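Local coordinates for protein alkaline serine protease (Thermobifida fusca, PDB 2PFE) that probably cleaves peptide bonds as a secreted serine endopeptidase of the alpha-lytic protease type, this chain being its mature protease domain, at residues A[53-61]-A[119-127]; A[18-26]-A[176-184]. One frame throughout, in Å; residues are numbered along the deposited sequence. Where two conformers were deposited one is given.

Contact 1 (A[53-61]-A[119-127])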
ATOM      1  N   SER A  53      -0.249 -10.847  -7.554  1.00  4.82           N
ATOM      2  CA  SER A  53      -1.243  -9.800  -7.735  1.00  5.37           C
ATOM      3  C   SER A  53      -2.627 -10.422  -7.925  1.00  4.81           C
ATOM      4  O   SER A  53      -2.834 -11.259  -8.808  1.00  5.19           O
ATOM      5  CB  SER A  53      -0.896  -8.898  -8.923  1.00  5.24           C
ATOM      6  OG  SER A  53      -1.985  -8.061  -9.259  1.00  7.09           O
ATOM      7  N   TYR A  54      -3.543 -10.029  -7.050  1.00  3.32           N
ATOM      8  CA  TYR A  54      -4.947 -10.367  -7.141  1.00  3.37           C
ATOM      9  C   TYR A  54      -5.732  -9.074  -7.310  1.00  3.35           C
ATOM     10  O   TYR A  54      -5.884  -8.290  -6.349  1.00  4.46           O
ATOM     11  CB  TYR A  54      -5.387 -11.086  -5.863  1.00  3.60           C
ATOM     12  CG  TYR A  54      -6.636 -11.922  -6.033  1.00  5.10           C
ATOM     13  CD1 TYR A  54      -7.759 -11.408  -6.662  1.00  7.69           C
ATOM     14  CD2 TYR A  54      -6.700 -13.218  -5.528  1.00  7.07           C
ATOM     15  CE1 TYR A  54      -8.922 -12.184  -6.825  1.00  5.04           C
ATOM     16  CE2 TYR A  54      -7.853 -13.994  -5.671  1.00  7.37           C
ATOM     17  CZ  TYR A  54      -8.957 -13.463  -6.311  1.00  7.39           C
ATOM     18  OH  TYR A  54     -10.089 -14.245  -6.464  1.00  9.60           O
ATOM     19  N   PHE A  55      -6.201  -8.851  -8.542  1.00  3.55           N
ATOM     20  CA  PHE A  55      -6.986  -7.677  -8.915  1.00  2.91           C
ATOM     21  C   PHE A  55      -7.601  -7.958 -10.264  1.00  3.51           C
ATOM     22  O   PHE A  55      -6.900  -8.370 -11.170  1.00  4.25           O
ATOM     23  CB  PHE A  55      -6.143  -6.383  -9.036  1.00  3.86           C
ATOM     24  CG  PHE A  55      -6.945  -5.211  -9.552  1.00  4.07           C
ATOM     25  CD1 PHE A  55      -7.791  -4.517  -8.690  1.00  4.49           C
ATOM     26  CD2 PHE A  55      -6.911  -4.844 -10.901  1.00  3.98           C
ATOM     27  CE1 PHE A  55      -8.578  -3.440  -9.151  1.00  4.34           C
ATOM     28  CE2 PHE A  55      -7.684  -3.778 -11.367  1.00  6.85           C
ATOM     29  CZ  PHE A  55      -8.509  -3.065 -10.492  1.00  4.79           C
ATOM     30  N   PRO A  56      -8.900  -7.707 -10.409  1.00  3.38           N
ATOM     31  CA  PRO A  56      -9.910  -7.257  -9.417  1.00  3.51           C
ATOM     32  C   PRO A  56     -10.358  -8.361  -8.441  1.00  3.37           C
ATOM     33  O   PRO A  56      -9.634  -9.348  -8.234  1.00  2.88           O
ATOM     34  CB  PRO A  56     -11.071  -6.802 -10.300  1.00  3.27           C
ATOM     35  CG  PRO A  56     -10.971  -7.704 -11.541  1.00  3.73           C
ATOM     36  CD  PRO A  56      -9.478  -7.862 -11.761  1.00  2.65           C
ATOM     37  N   GLY A  57     -11.540  -8.208  -7.856  1.00  3.02           N
ATOM     38  CA  GLY A  57     -11.986  -9.108  -6.796  1.00  3.67           C
ATOM     39  C   GLY A  57     -11.409  -8.673  -5.465  1.00  4.13           C
ATOM     40  O   GLY A  57     -12.147  -8.300  -4.536  1.00  4.25           O
ATOM     41  N   ARG A  58     -10.083  -8.753  -5.361  1.00  3.57           N
ATOM     42  CA  ARG A  58      -9.338  -8.083  -4.289  1.00  4.44           C
ATOM     43  C   ARG A  58      -8.474  -6.999  -4.934  1.00  3.73           C
ATOM     44  O   ARG A  58      -8.602  -6.743  -6.129  1.00  3.47           O
ATOM     45  CB  ARG A  58      -8.509  -9.082  -3.473  1.00  5.13           C
ATOM     46  CG  ARG A  58      -9.299 -10.203  -2.750  1.00  8.78           C
ATOM     47  CD  ARG A  58     -10.145  -9.660  -1.563  1.00 15.90           C
ATOM     48  NE  ARG A  58     -10.013 -10.474  -0.347  1.00 19.39           N
ATOM     49  CZ  ARG A  58      -9.588 -10.031   0.847  1.00 18.75           C
ATOM     50  NH1 ARG A  58      -9.277  -8.743   1.064  1.00 18.03           N
ATOM     51  NH2 ARG A  58      -9.503 -10.887   1.854  1.00 20.03           N
ATOM     52  N   ASP A  59      -7.620  -6.347  -4.147  1.00  3.89           N
ATOM     53  CA  ASP A  59      -6.669  -5.391  -4.720  1.00  3.97           C
ATOM     54  C   ASP A  59      -5.345  -5.437  -3.967  1.00  3.85           C
ATOM     55  O   ASP A  59      -4.948  -4.482  -3.258  1.00  4.50           O
ATOM     56  CB  ASP A  59      -7.243  -3.967  -4.811  1.00  3.64           C
ATOM     57  CG  ASP A  59      -6.384  -3.056  -5.681  1.00  4.99           C
ATOM     58  OD1 ASP A  59      -5.387  -3.549  -6.263  1.00  4.86           O
ATOM     59  OD2 ASP A  59      -6.694  -1.854  -5.809  1.00  4.59           O
ATOM     60  N   MET A  60      -4.680  -6.579  -4.117  1.00  4.33           N
ATOM     61  CA  MET A  60      -3.525  -6.921  -3.319  1.00  4.84           C
ATOM     62  C   MET A  60      -2.412  -7.512  -4.189  1.00  3.74           C
ATOM     63  O   MET A  60      -2.680  -8.288  -5.120  1.00  3.23           O
ATOM     64  CB  MET A  60      -3.924  -7.910  -2.224  1.00  5.28           C
ATOM     65  CG  MET A  60      -4.551  -9.196  -2.724  1.00  4.96           C
ATOM     66  SD  MET A  60      -5.025 -10.240  -1.356  1.00  8.27           S
ATOM     67  CE  MET A  60      -6.276  -9.364  -0.489  1.00 13.55           C
ATOM     68  N   GLY A  61      -1.174  -7.188  -3.842  1.00  3.52           N
ATOM     69  CA  GLY A  61      -0.027  -7.632  -4.616  1.00  3.48           C
ATOM     70  C   GLY A  61       1.240  -7.485  -3.820  1.00  3.58           C
ATOM     71  O   GLY A  61       1.247  -6.856  -2.740  1.00  3.68           O
ATOM     72  N   ARG A 119     -17.132  -0.806  -7.530  1.00  7.28           N
ATOM     73  CA  ARG A 119     -17.203  -1.250  -8.927  1.00  8.53           C
ATOM     74  C   ARG A 119     -16.240  -0.408  -9.781  1.00  8.74           C
ATOM     75  O   ARG A 119     -16.687   0.475 -10.514  1.00 10.25           O
ATOM     76  CB  ARG A 119     -18.662  -1.212  -9.501  1.00  8.29           C
ATOM     77  CG  ARG A 119     -19.795  -1.719  -8.541  1.00 10.78           C
ATOM     78  CD  ARG A 119     -20.979  -2.418  -9.235  1.00 11.98           C
ATOM     79  NE  ARG A 119     -22.328  -2.185  -8.669  1.00 17.04           N
ATOM     80  CZ  ARG A 119     -22.657  -1.991  -7.383  1.00 17.21           C
ATOM     81  NH1 ARG A 119     -21.751  -2.005  -6.410  1.00 17.52           N
ATOM     82  NH2 ARG A 119     -23.936  -1.806  -7.059  1.00 19.79           N
ATOM     83  N   TYR A 120     -14.928  -0.676  -9.672  1.00  8.45           N
ATOM     84  CA  TYR A 120     -13.922  -0.042 -10.529  1.00  8.73           C
ATOM     85  C   TYR A 120     -14.124  -0.408 -12.017  1.00  9.25           C
ATOM     86  O   TYR A 120     -14.683  -1.461 -12.353  1.00  8.07           O
ATOM     87  CB  TYR A 120     -12.497  -0.440 -10.127  1.00  8.64           C
ATOM     88  CG  TYR A 120     -12.007  -0.060  -8.736  1.00  7.56           C
ATOM     89  CD1 TYR A 120     -11.421  -1.032  -7.911  1.00  7.47           C
ATOM     90  CD2 TYR A 120     -12.058   1.256  -8.260  1.00  7.58           C
ATOM     91  CE1 TYR A 120     -10.923  -0.712  -6.637  1.00  7.97           C
ATOM     92  CE2 TYR A 120     -11.557   1.588  -6.990  1.00  6.80           C
ATOM     93  CZ  TYR A 120     -10.996   0.591  -6.182  1.00  6.63           C
ATOM     94  OH  TYR A 120     -10.487   0.892  -4.939  1.00  6.74           O
ATOM     95  N   ALA A 121     -13.628   0.449 -12.910  1.00 10.34           N
ATOM     96  CA  ALA A 121     -13.701   0.200 -14.354  1.00 10.77           C
ATOM     97  C   ALA A 121     -13.077  -1.136 -14.798  1.00 10.93           C
ATOM     98  O   ALA A 121     -13.542  -1.731 -15.756  1.00 11.50           O
ATOM     99  CB  ALA A 121     -13.079   1.368 -15.139  1.00 11.57           C
ATOM    100  N   GLU A 122     -12.044  -1.604 -14.089  1.00 11.23           N
ATOM    101  CA  GLU A 122     -11.371  -2.884 -14.410  1.00 11.09           C
ATOM    102  C   GLU A 122     -12.101  -4.095 -13.833  1.00 10.54           C
ATOM    103  O   GLU A 122     -11.817  -5.247 -14.188  1.00 11.15           O
ATOM    104  CB  GLU A 122      -9.931  -2.888 -13.890  1.00 11.87           C
ATOM    105  CG  GLU A 122      -9.001  -1.941 -14.606  1.00 15.32           C
ATOM    106  CD  GLU A 122      -9.108  -0.525 -14.088  1.00 18.96           C
ATOM    107  OE1 GLU A 122      -9.707  -0.314 -13.005  1.00 19.38           O
ATOM    108  OE2 GLU A 122      -8.583   0.383 -14.764  1.00 22.53           O
ATOM    109  N   GLY A 123     -13.041  -3.823 -12.940  1.00  9.71           N
ATOM    110  CA  GLY A 123     -13.819  -4.860 -12.315  1.00  8.52           C
ATOM    111  C   GLY A 123     -14.039  -4.530 -10.857  1.00  6.69           C
ATOM    112  O   GLY A 123     -13.405  -3.638 -10.293  1.00  7.19           O
ATOM    113  N   THR A 124     -14.935  -5.291 -10.262  1.00  6.07           N
ATOM    114  CA  THR A 124     -15.412  -5.059  -8.916  1.00  4.96           C
ATOM    115  C   THR A 124     -14.389  -5.589  -7.905  1.00  4.72           C
ATOM    116  O   THR A 124     -13.808  -6.680  -8.074  1.00  3.71           O
ATOM    117  CB  THR A 124     -16.799  -5.681  -8.761  1.00  4.96           C
ATOM    118  OG1 THR A 124     -17.691  -5.005  -9.662  1.00  7.61           O
ATOM    119  CG2 THR A 124     -17.305  -5.538  -7.338  1.00  5.84           C
ATOM    120  N   VAL A 125     -14.167  -4.795  -6.873  1.00  3.96           N
ATOM    121  CA  VAL A 125     -13.279  -5.188  -5.782  1.00  4.67           C
ATOM    122  C   VAL A 125     -14.068  -5.164  -4.475  1.00  5.11           C
ATOM    123  O   VAL A 125     -14.807  -4.209  -4.201  1.00  4.53           O
ATOM    124  CB  VAL A 125     -12.045  -4.263  -5.667  1.00  4.61           C
ATOM    125  CG1 VAL A 125     -11.228  -4.616  -4.434  1.00  6.10           C
ATOM    126  CG2 VAL A 125     -11.176  -4.412  -6.897  1.00  4.22           C
ATOM    127  N   THR A 126     -13.909  -6.220  -3.677  1.00  4.36           N
ATOM    128  CA  THR A 126     -14.630  -6.361  -2.400  1.00  4.33           C
ATOM    129  C   THR A 126     -13.650  -6.269  -1.222  1.00  3.86           C
ATOM    130  O   THR A 126     -12.430  -6.273  -1.419  1.00  4.16           O
ATOM    131  CB  THR A 126     -15.400  -7.717  -2.325  1.00  4.31           C
ATOM    132  OG1 THR A 126     -14.465  -8.795  -2.241  1.00  5.64           O
ATOM    133  CG2 THR A 126     -16.307  -7.922  -3.538  1.00  5.00           C
ATOM    134  N   GLY A 127     -14.190  -6.206   0.002  1.00  3.53           N
ATOM    135  CA  GLY A 127     -13.345  -6.276   1.200  1.00  3.84           C
ATOM    136  C   GLY A 127     -12.555  -5.018   1.545  1.00  3.46           C
ATOM    137  O   GLY A 127     -11.648  -5.070   2.363  1.00  4.03           O
TER
HETATM  138  O   HOH W   1     -10.059  -6.774  -0.454  1.00 15.87           O

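Contact 2 (A[18-26]-A[176-184])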
ATOM      1  N   ILE A  18       5.264   2.310  -2.918  1.00  4.23           N
ATOM      2  CA  ILE A  18       5.598   1.162  -2.095  1.00  4.09           C
ATOM      3  C   ILE A  18       4.673   1.131  -0.876  1.00  3.61           C
ATOM      4  O   ILE A  18       4.487   2.134  -0.200  1.00  3.85           O
ATOM      5  CB  ILE A  18       7.075   1.263  -1.629  1.00  3.69           C
ATOM      6  CG1 ILE A  18       8.022   1.164  -2.831  1.00  3.58           C
ATOM      7  CG2 ILE A  18       7.391   0.254  -0.498  1.00  5.49           C
ATOM      8  CD1 ILE A  18       9.476   1.619  -2.529  1.00  4.96           C
ATOM      9  N   GLY A  19       4.108  -0.035  -0.606  1.00  3.48           N
ATOM     10  CA  GLY A  19       3.323  -0.241   0.599  1.00  3.91           C
ATOM     11  C   GLY A  19       4.171  -0.476   1.834  1.00  3.86           C
ATOM     12  O   GLY A  19       4.483   0.460   2.549  1.00  4.42           O
ATOM     13  N   PHE A  20       4.523  -1.742   2.086  1.00  3.86           N
ATOM     14  CA  PHE A  20       5.316  -2.141   3.251  1.00  4.22           C
ATOM     15  C   PHE A  20       6.372  -3.158   2.817  1.00  4.35           C
ATOM     16  O   PHE A  20       6.062  -4.080   2.064  1.00  5.23           O
ATOM     17  CB  PHE A  20       4.456  -2.853   4.310  1.00  3.68           C
ATOM     18  CG  PHE A  20       3.383  -1.991   4.950  1.00  4.31           C
ATOM     19  CD1 PHE A  20       2.064  -2.038   4.503  1.00  4.73           C
ATOM     20  CD2 PHE A  20       3.686  -1.145   6.003  1.00  4.70           C
ATOM     21  CE1 PHE A  20       1.067  -1.241   5.116  1.00  4.86           C
ATOM     22  CE2 PHE A  20       2.710  -0.348   6.600  1.00  4.75           C
ATOM     23  CZ  PHE A  20       1.400  -0.407   6.168  1.00  4.54           C
ATOM     24  N   SER A  21       7.594  -3.011   3.300  1.00  4.34           N
ATOM     25  CA  SER A  21       8.586  -4.090   3.135  1.00  4.10           C
ATOM     26  C   SER A  21       8.044  -5.408   3.686  1.00  3.97           C
ATOM     27  O   SER A  21       7.410  -5.438   4.760  1.00  4.07           O
ATOM     28  CB  SER A  21       9.890  -3.773   3.860  1.00  4.35           C
ATOM     29  OG  SER A  21      10.578  -2.690   3.243  1.00  4.74           O
ATOM     30  N   VAL A  22       8.309  -6.493   2.956  1.00  3.71           N
ATOM     31  CA  VAL A  22       7.928  -7.853   3.376  1.00  4.48           C
ATOM     32  C   VAL A  22       9.058  -8.840   3.107  1.00  5.31           C
ATOM     33  O   VAL A  22       9.983  -8.544   2.354  1.00  5.09           O
ATOM     34  CB  VAL A  22       6.634  -8.362   2.660  1.00  4.46           C
ATOM     35  CG1 VAL A  22       5.399  -7.537   3.046  1.00  3.92           C
ATOM     36  CG2 VAL A  22       6.807  -8.429   1.138  1.00  5.89           C
ATOM     37  N   ARG A  23       8.965 -10.003   3.744  1.00  5.58           N
ATOM     38  CA  ARG A  23       9.816 -11.152   3.436  1.00  6.66           C
ATOM     39  C   ARG A  23       8.948 -12.348   3.060  1.00  7.01           C
ATOM     40  O   ARG A  23       7.821 -12.467   3.530  1.00  6.94           O
ATOM     41  CB  ARG A  23      10.680 -11.548   4.641  1.00  6.60           C
ATOM     42  CG  ARG A  23      11.607 -10.477   5.138  1.00  8.58           C
ATOM     43  CD  ARG A  23      12.315 -10.942   6.402  1.00 10.76           C
ATOM     44  NE  ARG A  23      13.134  -9.873   6.976  1.00 12.14           N
ATOM     45  CZ  ARG A  23      14.307  -9.473   6.493  1.00 14.18           C
ATOM     46  NH1 ARG A  23      14.839 -10.063   5.422  1.00 16.67           N
ATOM     47  NH2 ARG A  23      14.964  -8.481   7.091  1.00 15.79           N
ATOM     48  N   GLN A  24       9.491 -13.231   2.223  1.00  8.05           N
ATOM     49  CA  GLN A  24       8.888 -14.526   1.965  1.00  9.28           C
ATOM     50  C   GLN A  24      10.034 -15.508   2.025  1.00  9.41           C
ATOM     51  O   GLN A  24      10.835 -15.596   1.096  1.00  9.33           O
ATOM     52  CB  GLN A  24       8.216 -14.573   0.593  1.00  9.16           C
ATOM     53  CG  GLN A  24       7.424 -15.879   0.345  1.00 10.73           C
ATOM     54  CD  GLN A  24       6.758 -15.907  -1.016  1.00 10.83           C
ATOM     55  OE1 GLN A  24       7.425 -16.085  -2.036  1.00 13.98           O
ATOM     56  NE2 GLN A  24       5.436 -15.739  -1.039  1.00 12.25           N
ATOM     57  N   GLY A  25      10.127 -16.212   3.145  1.00 10.01           N
ATOM     58  CA  GLY A  25      11.294 -17.041   3.422  1.00 10.69           C
ATOM     59  C   GLY A  25      12.554 -16.195   3.323  1.00 11.06           C
ATOM     60  O   GLY A  25      12.729 -15.239   4.090  1.00 12.28           O
ATOM     61  N   SER A  26      13.394 -16.511   2.343  1.00 10.88           N
ATOM     62  CA  SER A  26      14.651 -15.797   2.130  1.00 10.81           C
ATOM     63  C   SER A  26      14.509 -14.604   1.180  1.00 10.19           C
ATOM     64  O   SER A  26      15.406 -13.765   1.100  1.00 10.82           O
ATOM     65  CB  SER A  26      15.727 -16.749   1.610  1.00 11.47           C
ATOM     66  OG  SER A  26      15.379 -17.295   0.347  1.00 12.42           O
ATOM     67  N   LEU A 176      -1.018 -10.275   3.403  1.00  5.05           N
ATOM     68  CA  LEU A 176       0.121 -11.036   3.917  1.00  5.05           C
ATOM     69  C   LEU A 176      -0.236 -12.520   3.942  1.00  4.41           C
ATOM     70  O   LEU A 176       0.572 -13.383   3.585  1.00  3.60           O
ATOM     71  CB  LEU A 176       0.508 -10.579   5.322  1.00  4.71           C
ATOM     72  CG  LEU A 176       0.869  -9.102   5.460  1.00  4.71           C
ATOM     73  CD1 LEU A 176       0.968  -8.766   6.952  1.00  5.43           C
ATOM     74  CD2 LEU A 176       2.182  -8.834   4.723  1.00  5.30           C
ATOM     75  N   SER A 177      -1.468 -12.811   4.346  1.00  4.06           N
ATOM     76  CA  SER A 177      -1.935 -14.201   4.407  1.00  4.60           C
ATOM     77  C   SER A 177      -2.004 -14.856   3.020  1.00  4.43           C
ATOM     78  O   SER A 177      -1.510 -15.969   2.831  1.00  5.57           O
ATOM     79  CB  SER A 177      -3.279 -14.294   5.131  1.00  4.27           C
ATOM     80  OG  SER A 177      -3.775 -15.621   5.140  0.75  7.27           O
ATOM     81  N   TYR A 178      -2.616 -14.167   2.057  1.00  4.26           N
ATOM     82  CA  TYR A 178      -2.825 -14.766   0.732  1.00  4.46           C
ATOM     83  C   TYR A 178      -1.507 -15.146   0.080  1.00  4.02           C
ATOM     84  O   TYR A 178      -1.387 -16.198  -0.533  1.00  4.30           O
ATOM     85  CB  TYR A 178      -3.558 -13.804  -0.192  1.00  4.46           C
ATOM     86  CG  TYR A 178      -4.083 -14.486  -1.449  1.00  4.08           C
ATOM     87  CD1 TYR A 178      -5.293 -15.178  -1.425  1.00  4.96           C
ATOM     88  CD2 TYR A 178      -3.363 -14.454  -2.650  1.00  6.07           C
ATOM     89  CE1 TYR A 178      -5.790 -15.816  -2.572  1.00  6.07           C
ATOM     90  CE2 TYR A 178      -3.844 -15.097  -3.799  1.00  6.68           C
ATOM     91  CZ  TYR A 178      -5.051 -15.778  -3.753  1.00  6.38           C
ATOM     92  OH  TYR A 178      -5.535 -16.413  -4.869  1.00  4.81           O
ATOM     93  N   PHE A 179      -0.542 -14.234   0.185  1.00  4.88           N
ATOM     94  CA  PHE A 179       0.750 -14.416  -0.478  1.00  4.47           C
ATOM     95  C   PHE A 179       1.815 -15.089   0.388  1.00  4.81           C
ATOM     96  O   PHE A 179       2.945 -15.290  -0.067  1.00  5.99           O
ATOM     97  CB  PHE A 179       1.267 -13.083  -1.036  1.00  4.35           C
ATOM     98  CG  PHE A 179       0.384 -12.503  -2.095  1.00  4.88           C
ATOM     99  CD1 PHE A 179      -0.294 -11.308  -1.858  1.00  6.01           C
ATOM    100  CD2 PHE A 179       0.188 -13.171  -3.311  1.00  3.80           C
ATOM    101  CE1 PHE A 179      -1.131 -10.756  -2.816  1.00  5.37           C
ATOM    102  CE2 PHE A 179      -0.654 -12.623  -4.275  1.00  6.94           C
ATOM    103  CZ  PHE A 179      -1.318 -11.420  -4.026  1.00  5.94           C
ATOM    104  N   GLY A 180       1.447 -15.454   1.617  1.00  4.57           N
ATOM    105  CA  GLY A 180       2.376 -16.098   2.547  1.00  4.82           C
ATOM    106  C   GLY A 180       3.589 -15.234   2.875  1.00  4.84           C
ATOM    107  O   GLY A 180       4.731 -15.701   2.776  1.00  5.59           O
ATOM    108  N   LEU A 181       3.330 -13.973   3.249  1.00  4.39           N
ATOM    109  CA  LEU A 181       4.357 -12.939   3.502  1.00  5.26           C
ATOM    110  C   LEU A 181       4.475 -12.599   4.986  1.00  5.46           C
ATOM    111  O   LEU A 181       3.481 -12.674   5.731  1.00  6.20           O
ATOM    112  CB  LEU A 181       3.991 -11.657   2.734  1.00  4.82           C
ATOM    113  CG  LEU A 181       3.836 -11.836   1.222  1.00  5.02           C
ATOM    114  CD1 LEU A 181       3.270 -10.586   0.563  1.00  5.91           C
ATOM    115  CD2 LEU A 181       5.174 -12.235   0.587  1.00  3.79           C
ATOM    116  N   GLN A 182       5.682 -12.211   5.400  1.00  5.73           N
ATOM    117  CA  GLN A 182       5.920 -11.720   6.745  1.00  6.30           C
ATOM    118  C   GLN A 182       6.228 -10.222   6.649  1.00  6.36           C
ATOM    119  O   GLN A 182       7.064  -9.798   5.847  1.00  6.59           O
ATOM    120  CB  GLN A 182       7.077 -12.490   7.405  1.00  6.60           C
ATOM    121  CG  GLN A 182       6.786 -13.996   7.593  1.00 11.29           C
ATOM    122  CD  GLN A 182       6.943 -14.819   6.299  1.00 13.98           C
ATOM    123  OE1 GLN A 182       7.949 -14.683   5.584  1.00 16.20           O
ATOM    124  NE2 GLN A 182       5.949 -15.682   6.004  1.00 13.46           N
ATOM    125  N   LEU A 183       5.527  -9.428   7.451  1.00  6.11           N
ATOM    126  CA  LEU A 183       5.756  -7.989   7.518  1.00  6.94           C
ATOM    127  C   LEU A 183       7.104  -7.676   8.160  1.00  6.43           C
ATOM    128  O   LEU A 183       7.453  -8.256   9.192  1.00  5.88           O
ATOM    129  CB  LEU A 183       4.641  -7.334   8.335  1.00  6.79           C
ATOM    130  CG  LEU A 183       4.549  -5.811   8.393  1.00  7.43           C
ATOM    131  CD1 LEU A 183       4.151  -5.216   7.049  1.00  6.74           C
ATOM    132  CD2 LEU A 183       3.550  -5.416   9.459  1.00  7.62           C
ATOM    133  N   VAL A 184       7.860  -6.759   7.557  1.00  6.35           N
ATOM    134  CA  VAL A 184       9.113  -6.303   8.164  1.00  5.67           C
ATOM    135  C   VAL A 184       8.787  -5.246   9.228  1.00  5.93           C
ATOM    136  O   VAL A 184       8.176  -4.219   8.938  1.00  6.02           O
ATOM    137  CB  VAL A 184      10.126  -5.804   7.104  1.00  5.98           C
ATOM    138  CG1 VAL A 184      11.366  -5.195   7.769  1.00  5.51           C
ATOM    139  CG2 VAL A 184      10.547  -6.946   6.183  1.00  4.92           C
TER
HETATM  140  O   HOH W   2       7.192  -3.118   6.674  1.00  6.68           O

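Contact 1 (A[53-61]-A[119-127])
The carbonyl oxygen of G57 takes the backbone N of T126 at 2.9 Å in a nearly straight bond (178° at the hydrogen), and the CA of V125 adds a CA-H...O contact at 3.5 Å. In return G57 N donates to T124 O at 2.7 Å, so a single beta bridge between G57 and V125 docks the loop joining strands 48-54 and 60-65 of the N-terminal barrel on the hairpin 116-126, which belongs to the second half of this chymotrypsin-like fold. The hairpin reverses through a type I turn from Y120 to G123. P56, which follows a cis peptide bond, lays its CB against T124 O.

F55 carries most of the apolar contact with the hairpin. With CG anti to the backbone N (chi1 174°), its ring reaches across: CD1 of Y120 comes to its edge, the CB of E122 lies 3.5 Å from F55 CE2, and V125 CG2 approaches F55 CE1 at 3.6 Å. V125 sets its other methyl, CG1, against the backbone of R58 and the CB of D59. D59 is the predicted charge-relay aspartate; its OD2 is hydrogen-bonded to H35 ND1 and to S155 OG, and S155 is also bonded to the Y120 hydroxyl, linking triad and hairpin. Beside T126 one water accepts from R58 NH1 at 2.6 Å and donates to T126 O at 2.6 Å.

Contact 2 (A[18-26]-A[176-184])
V22 packs its two methyls against different parts of the C-terminal tail: CG1 lies 3.9 Å from CD2 of L176 on the last helical turn, while CG2 faces both methyls of L181 just beyond it. A chi1 of -65° puts CG1 beside the backbone N and CG2 between N and the carbonyl carbon, spreading the pair over the two leucines. With both methyls gone, an alanine at this position would probably leave a gap between strand 20-24 and the leucines L176 and L181, which would be less firmly held against the barrel. On the same face L183 swings CD1 up to F20 CB at 3.6 Å, and W62 of strand 60-65 closes over V22 and L181.

Strand 182-183 is an antiparallel edge strand added to strand 20-24 of the N-terminal barrel; a Schellman motif at G180, with L181 N bonded back to L176 O, leads into it out of helix 172-179. R23 and Q182 form the hydrogen-bonded pair: R23 N to Q182 O at 2.8 Å and Q182 N to R23 O at 2.9 Å. V184 N extends the ladder to S21 O.

The face bearing R23 and Q182 is looser and turned to solvent. R23 runs out with an extended chain, its CG 3.8 Å from CG2 of V184, and this methyl approaches the guanidinium obliquely. Q24, at the end of its strand, is likewise extended but lies apart from that face: its NE2 comes within 2.7 Å of F179 O near the helix end, though at 124° the bond is weak, and its CB rests on CD2 of L181 at 3.8 Å.

In the fold
After three short strands the chain reaches 18-26, then 53-61, and later enters the second half of the protein, whose hairpin holds 119-127, before returning at 176-184. Contact 2 therefore closes the longer loop, and contact 1, which closes a shorter one, is nested inside it. Contact 1 clamps the N-terminal barrel to the hairpin of the second half beside the predicted catalytic aspartate; contact 2 brings the C-terminal helix and strand home to that same barrel. Their centres are about 19 Å apart, yet they touch: the rings of Y54 and Y178 meet edge-to-face, and F179 packs on the backbone at S53, M60 and G61.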